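Local coordinates for protein soluble epoxide hydrolase (Bacillus megaterium, PDB 4INZ) that belongs to the alpha/beta hydrolase fold family of enzymes, built on a mixed beta-sheet packed between helices, at residues M41-G46 against F65-L70; S51-H56 against A285-K290. The protein carries 1 engineered substitution. One frame throughout, in Å; residues are numbered along the deposited sequence.

Contact 1: residues M41-G46 against F65-L70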
loop_
_atom_site.group_PDB
_atom_site.type_symbol
_atom_site.label_atom_id
_atom_site.label_comp_id
_atom_site.label_asym_id
_atom_site.label_seq_id
_atom_site.Cartn_x
_atom_site.Cartn_y
_atom_site.Cartn_z
ATOM N N MET A 41 5.902 11.500 -8.540
ATOM C CA MET A 41 4.774 10.627 -8.257
ATOM C C MET A 41 5.354 9.382 -7.588
ATOM O O MET A 41 6.024 8.567 -8.230
ATOM C CB MET A 41 4.016 10.268 -9.537
ATOM C CG MET A 41 2.744 9.459 -9.291
ATOM S SD MET A 41 1.841 9.127 -10.814
ATOM C CE MET A 41 1.132 10.753 -11.136
ATOM N N LEU A 42 5.121 9.264 -6.287
ATOM C CA LEU A 42 5.711 8.203 -5.477
ATOM C C LEU A 42 4.664 7.143 -5.158
ATOM O O LEU A 42 3.608 7.461 -4.610
ATOM C CB LEU A 42 6.262 8.803 -4.185
ATOM C CG LEU A 42 6.873 7.852 -3.158
ATOM C CD1 LEU A 42 8.085 7.137 -3.750
ATOM C CD2 LEU A 42 7.270 8.626 -1.897
ATOM N N PHE A 43 4.961 5.893 -5.515
ATOM C CA PHE A 43 4.022 4.774 -5.368
ATOM C C PHE A 43 4.452 3.868 -4.219
ATOM O O PHE A 43 5.623 3.461 -4.149
ATOM C CB PHE A 43 4.004 3.905 -6.635
ATOM C CG PHE A 43 3.572 4.620 -7.883
ATOM C CD1 PHE A 43 4.484 5.369 -8.624
ATOM C CD2 PHE A 43 2.269 4.492 -8.353
ATOM C CE1 PHE A 43 4.095 6.010 -9.788
ATOM C CE2 PHE A 43 1.862 5.133 -9.523
ATOM C CZ PHE A 43 2.778 5.887 -10.246
ATOM N N LEU A 44 3.504 3.527 -3.349
ATOM C CA LEU A 44 3.751 2.639 -2.216
ATOM C C LEU A 44 2.853 1.410 -2.284
ATOM O O LEU A 44 1.620 1.517 -2.156
ATOM C CB LEU A 44 3.462 3.364 -0.898
ATOM C CG LEU A 44 4.129 4.718 -0.660
ATOM C CD1 LEU A 44 3.795 5.205 0.739
ATOM C CD2 LEU A 44 5.642 4.626 -0.850
ATOM N N HIS A 45 3.476 0.250 -2.467
ATOM C CA HIS A 45 2.784 -1.028 -2.514
ATOM C C HIS A 45 2.444 -1.517 -1.117
ATOM O O HIS A 45 2.757 -0.860 -0.114
ATOM C CB HIS A 45 3.690 -2.071 -3.169
ATOM C CG HIS A 45 4.867 -2.434 -2.317
ATOM N ND1 HIS A 45 4.809 -3.413 -1.349
ATOM C CD2 HIS A 45 6.117 -1.915 -2.256
ATOM C CE1 HIS A 45 5.980 -3.494 -0.740
ATOM N NE2 HIS A 45 6.790 -2.594 -1.270
ATOM N N GLY A 46 1.798 -2.680 -1.060
ATOM C CA GLY A 46 1.496 -3.336 0.201
ATOM C C GLY A 46 1.855 -4.815 0.152
ATOM O O GLY A 46 2.720 -5.226 -0.612
ATOM N N PHE A 65 5.660 12.755 -15.431
ATOM C CA PHE A 65 6.045 12.776 -14.023
ATOM C C PHE A 65 7.337 11.986 -13.814
ATOM O O PHE A 65 7.687 11.127 -14.621
ATOM C CB PHE A 65 4.964 12.113 -13.164
ATOM C CG PHE A 65 3.675 12.889 -13.073
ATOM C CD1 PHE A 65 2.637 12.652 -13.967
ATOM C CD2 PHE A 65 3.487 13.829 -12.067
ATOM C CE1 PHE A 65 1.442 13.365 -13.874
ATOM C CE2 PHE A 65 2.295 14.544 -11.964
ATOM C CZ PHE A 65 1.271 14.312 -12.863
ATOM N N HIS A 66 8.034 12.274 -12.719
ATOM C CA HIS A 66 9.099 11.406 -12.250
ATOM C C HIS A 66 8.437 10.325 -11.408
ATOM O O HIS A 66 8.105 10.552 -10.241
ATOM C CB HIS A 66 10.114 12.185 -11.404
ATOM C CG HIS A 66 11.271 11.360 -10.933
ATOM N ND1 HIS A 66 12.155 11.799 -9.969
ATOM C CD2 HIS A 66 11.692 10.122 -11.293
ATOM C CE1 HIS A 66 13.071 10.870 -9.758
ATOM N NE2 HIS A 66 12.813 9.842 -10.548
ATOM N N THR A 67 8.228 9.158 -12.008
ATOM C CA THR A 67 7.538 8.068 -11.325
ATOM C C THR A 67 8.534 7.223 -10.545
ATOM O O THR A 67 9.458 6.656 -11.120
ATOM C CB THR A 67 6.785 7.165 -12.320
ATOM O OG1 THR A 67 7.701 6.679 -13.307
ATOM C CG2 THR A 67 5.670 7.944 -13.008
ATOM N N VAL A 68 8.336 7.145 -9.234
ATOM C CA VAL A 68 9.187 6.338 -8.364
ATOM C C VAL A 68 8.337 5.343 -7.581
ATOM O O VAL A 68 7.395 5.735 -6.879
ATOM C CB VAL A 68 9.977 7.237 -7.376
ATOM C CG1 VAL A 68 10.684 6.402 -6.326
ATOM C CG2 VAL A 68 10.984 8.099 -8.133
ATOM N N ALA A 69 8.649 4.056 -7.717
ATOM C CA ALA A 69 7.961 3.026 -6.941
ATOM C C ALA A 69 8.930 2.414 -5.938
ATOM O O ALA A 69 9.929 1.799 -6.315
ATOM C CB ALA A 69 7.373 1.944 -7.867
ATOM N N LEU A 70 8.632 2.602 -4.655
ATOM C CA LEU A 70 9.508 2.170 -3.573
ATOM C C LEU A 70 9.262 0.710 -3.191
ATOM O O LEU A 70 8.118 0.255 -3.171
ATOM C CB LEU A 70 9.269 3.057 -2.351
ATOM C CG LEU A 70 10.157 2.910 -1.116
ATOM C CD1 LEU A 70 11.602 3.258 -1.459
ATOM C CD2 LEU A 70 9.633 3.828 -0.017
HETATM O O HOH W 1 5.774 0.715 -4.485
#
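Phe43 O is held by two hydrogen bonds: Leu70 N approaches it nearly along the C=O axis at 3.2 Å, and a water donates to it at 2.8 Å. The same water donates to Leu70 O and so fills in where the parallel strands 41-44 and 66-70 begin to part. Earlier along the pair the ladder is tighter. Val68 N reaches Met41 O at 2.9 Å, and Phe43 N reaches Val68 O at 2.8 Å. On one face, Leu42 CD1 leans on Val68 CG1 at 3.7 Å; on the other, the Phe43 ring turns its CE1 edge to Thr67 CB. Met41 runs extended, then bends at chi3 (-74°), laying CE over the centre of the Phe65 ring, 3.6 Å from the centroid, in a CH-pi contact; SD, oblique at 5.0 Å from that centroid, adds a Met-aromatic one. Past the strand, His45 ND1 bonds Gly46 O in the ring plane, opening the His-Gly-X-Pro motif that in relatives lies by the oxyanion hole. The strands belong to a beta-alpha-beta unit: helix 55-61 packs against Thr67 and Ala69, helix 89-102 against Leu42 and Leu70 on the other face, and strand 108-112 flanks strand 40-44.

Contact 2: residues S51-H56 against A285-K290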
loop_
_atom_site.group_PDB
_atom_site.type_symbol
_atom_site.label_atom_id
_atom_site.label_comp_id
_atom_site.label_asym_id
_atom_site.label_seq_id
_atom_site.Cartn_x
_atom_site.Cartn_y
_atom_site.Cartn_z
ATOM N N SER A 51 7.454 -3.051 -5.685
ATOM C CA SER A 51 7.400 -1.962 -6.658
ATOM C C SER A 51 6.788 -2.365 -8.001
ATOM O O SER A 51 6.125 -1.555 -8.662
ATOM C CB SER A 51 8.798 -1.370 -6.858
ATOM O OG SER A 51 9.729 -2.400 -7.166
ATOM N N HIS A 52 7.002 -3.614 -8.402
ATOM C CA HIS A 52 6.561 -4.087 -9.717
ATOM C C HIS A 52 5.040 -3.993 -9.904
ATOM O O HIS A 52 4.557 -3.946 -11.034
ATOM C CB HIS A 52 7.033 -5.533 -9.923
ATOM C CG HIS A 52 6.809 -6.071 -11.302
ATOM N ND1 HIS A 52 7.505 -5.618 -12.404
ATOM C CD2 HIS A 52 5.995 -7.057 -11.752
ATOM C CE1 HIS A 52 7.115 -6.290 -13.476
ATOM N NE2 HIS A 52 6.202 -7.171 -13.108
ATOM N N ILE A 53 4.279 -3.966 -8.812
ATOM C CA ILE A 53 2.821 -3.938 -8.965
ATOM C C ILE A 53 2.371 -2.673 -9.704
ATOM O O ILE A 53 1.291 -2.637 -10.304
ATOM C CB ILE A 53 2.066 -4.092 -7.622
ATOM C CG1 ILE A 53 0.584 -4.392 -7.878
ATOM C CG2 ILE A 53 2.227 -2.835 -6.744
ATOM C CD1 ILE A 53 -0.139 -4.885 -6.650
ATOM N N TRP A 54 3.223 -1.651 -9.687
ATOM C CA TRP A 54 2.886 -0.354 -10.268
ATOM C C TRP A 54 3.345 -0.190 -11.714
ATOM O O TRP A 54 3.236 0.900 -12.288
ATOM C CB TRP A 54 3.499 0.764 -9.427
ATOM C CG TRP A 54 3.014 0.788 -8.024
ATOM C CD1 TRP A 54 3.730 0.477 -6.895
ATOM C CD2 TRP A 54 1.702 1.144 -7.585
ATOM N NE1 TRP A 54 2.938 0.631 -5.778
ATOM C CE2 TRP A 54 1.692 1.041 -6.175
ATOM C CE3 TRP A 54 0.539 1.554 -8.246
ATOM C CZ2 TRP A 54 0.554 1.324 -5.414
ATOM C CZ3 TRP A 54 -0.592 1.844 -7.485
ATOM C CH2 TRP A 54 -0.573 1.726 -6.083
ATOM N N ARG A 55 3.848 -1.271 -12.302
ATOM C CA ARG A 55 4.467 -1.207 -13.628
ATOM C C ARG A 55 3.650 -0.448 -14.687
ATOM O O ARG A 55 4.215 0.286 -15.507
ATOM C CB ARG A 55 4.791 -2.621 -14.122
ATOM C CG ARG A 55 3.569 -3.532 -14.252
ATOM C CD ARG A 55 3.988 -5.004 -14.232
ATOM N NE ARG A 55 2.849 -5.903 -14.378
ATOM C CZ ARG A 55 2.041 -6.244 -13.381
ATOM N NH1 ARG A 55 2.249 -5.756 -12.159
ATOM N NH2 ARG A 55 1.021 -7.068 -13.605
ATOM N N HIS A 56 2.331 -0.636 -14.693
ATOM C CA HIS A 56 1.503 -0.009 -15.722
ATOM C C HIS A 56 1.352 1.494 -15.514
ATOM O O HIS A 56 1.188 2.250 -16.480
ATOM C CB HIS A 56 0.128 -0.669 -15.794
ATOM C CG HIS A 56 0.177 -2.123 -16.145
ATOM N ND1 HIS A 56 0.599 -2.577 -17.377
ATOM C CD2 HIS A 56 -0.149 -3.224 -15.428
ATOM C CE1 HIS A 56 0.536 -3.899 -17.401
ATOM N NE2 HIS A 56 0.075 -4.315 -16.234
ATOM N N ALA A 285 -6.512 -5.364 -6.178
ATOM C CA ALA A 285 -5.425 -4.577 -6.777
ATOM C C ALA A 285 -5.766 -4.051 -8.171
ATOM O O ALA A 285 -5.208 -4.503 -9.181
ATOM C CB ALA A 285 -4.146 -5.393 -6.816
ATOM N N PRO A 286 -6.674 -3.071 -8.231
ATOM C CA PRO A 286 -7.129 -2.521 -9.511
ATOM C C PRO A 286 -5.975 -2.047 -10.384
ATOM O O PRO A 286 -6.069 -2.126 -11.601
ATOM C CB PRO A 286 -7.969 -1.312 -9.093
ATOM C CG PRO A 286 -8.446 -1.637 -7.708
ATOM C CD PRO A 286 -7.300 -2.401 -7.078
ATOM N N GLN A 287 -4.906 -1.554 -9.774
ATOM C CA GLN A 287 -3.861 -0.912 -10.556
ATOM C C GLN A 287 -3.252 -1.831 -11.617
ATOM O O GLN A 287 -2.874 -1.356 -12.690
ATOM C CB GLN A 287 -2.790 -0.260 -9.663
ATOM C CG GLN A 287 -1.902 -1.218 -8.875
ATOM C CD GLN A 287 -2.473 -1.575 -7.516
ATOM O OE1 GLN A 287 -3.680 -1.777 -7.373
ATOM N NE2 GLN A 287 -1.603 -1.642 -6.501
ATOM N N HIS A 288 -3.146 -3.133 -11.334
ATOM C CA HIS A 288 -2.678 -4.057 -12.376
ATOM C C HIS A 288 -3.724 -5.045 -12.891
ATOM O O HIS A 288 -3.484 -5.724 -13.884
ATOM C CB HIS A 288 -1.321 -4.734 -12.061
ATOM C CG HIS A 288 -1.357 -5.752 -10.962
ATOM N ND1 HIS A 288 -0.296 -6.599 -10.712
ATOM C CD2 HIS A 288 -2.298 -6.047 -10.035
ATOM C CE1 HIS A 288 -0.583 -7.373 -9.683
ATOM N NE2 HIS A 288 -1.794 -7.058 -9.251
ATOM N N GLU A 289 -4.894 -5.087 -12.250
ATOM C CA GLU A 289 -6.019 -5.860 -12.784
ATOM C C GLU A 289 -6.694 -5.163 -13.962
ATOM O O GLU A 289 -7.052 -5.811 -14.958
ATOM C CB GLU A 289 -7.066 -6.116 -11.699
ATOM C CG GLU A 289 -6.601 -7.021 -10.587
ATOM C CD GLU A 289 -7.676 -7.250 -9.538
ATOM O OE1 GLU A 289 -8.851 -7.473 -9.928
ATOM O OE2 GLU A 289 -7.339 -7.212 -8.328
ATOM N N LYS A 290 -6.877 -3.847 -13.839
ATOM C CA LYS A 290 -7.570 -3.040 -14.844
ATOM C C LYS A 290 -6.790 -1.748 -15.083
ATOM O O LYS A 290 -7.274 -0.651 -14.790
ATOM C CB LYS A 290 -8.984 -2.695 -14.364
ATOM C CG LYS A 290 -9.882 -3.905 -14.136
ATOM C CD LYS A 290 -10.172 -4.651 -15.431
ATOM C CE LYS A 290 -11.201 -5.764 -15.208
ATOM N NZ LYS A 290 -11.714 -6.383 -16.479
HETATM O O HOH W 2 -1.597 -6.470 -15.625
#
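Arg55 and His288 both place CG in the crowded position between backbone N and carbonyl carbon (chi1 60° and 71°), and these two turns bring their polar ends together. From CG to NE the arginine runs extended, so its guanidinium arrives end-on at the histidine, the two planes standing 80° apart. Both terminal nitrogens converge on one atom: Arg55 NH1 lies 3.0 Å and Arg55 NH2 3.2 Å from His288 ND1, which sits at the edge of the guanidinium, near its plane. Arg55 NH1 also donates to His52 O at 3.1 Å, a carbonyl that already accepts from Arg55 N, and this second bond fixes the rotation of the group. Ile53 covers one face of the His288 imidazole, its CG1 over the ring centre at 3.6 Å in a CH-pi contact, while its CD1 reaches on to Ala285 CB at 4.0 Å. Beside it Gln287, bent at chi2, lays its amide over the benzo part of Trp54, the planes only modestly tilted; Gln287 NE2 comes within 3.5 Å of Trp54 CH2. His56 adds to the contact, its ring edge meeting His288 CB, and a water links His56 NE2 to His288 O. Thus the turn leading into helix 55-61 is fastened to the short helix 286-289, with Tyr204 of helix 198-210 packing on Ile53 and His288. Since ND1 accepts from two donors of a cationic group, His288 is probably neutral, its ring proton on NE2, and its protonation would probably be disfavoured by the nearby arginine.

Overall arrangement
Both contacts are largely buried, yet their chemistry differs with their place. Contact 1 is core sheet pairing, carried by a regular backbone ladder with apolar side chains above and below. Contact 2 lies over the sheet face that carries Phe43 and Ala69, toward the carboxyl ends of the strands, joins segments far apart in sequence, and mixes one arginine-histidine hydrogen-bonded pair with a water link and the packing of Ile53 and Trp54, with some partly exposed residues. Helix 55-61 is common to both, connecting the strands of contact 1 and entered by 51-56. The Trp54 ring bridges them: it packs on Phe43 and Leu44 of the strand while meeting Gln287, so helix 286-289 reaches the sheet through it.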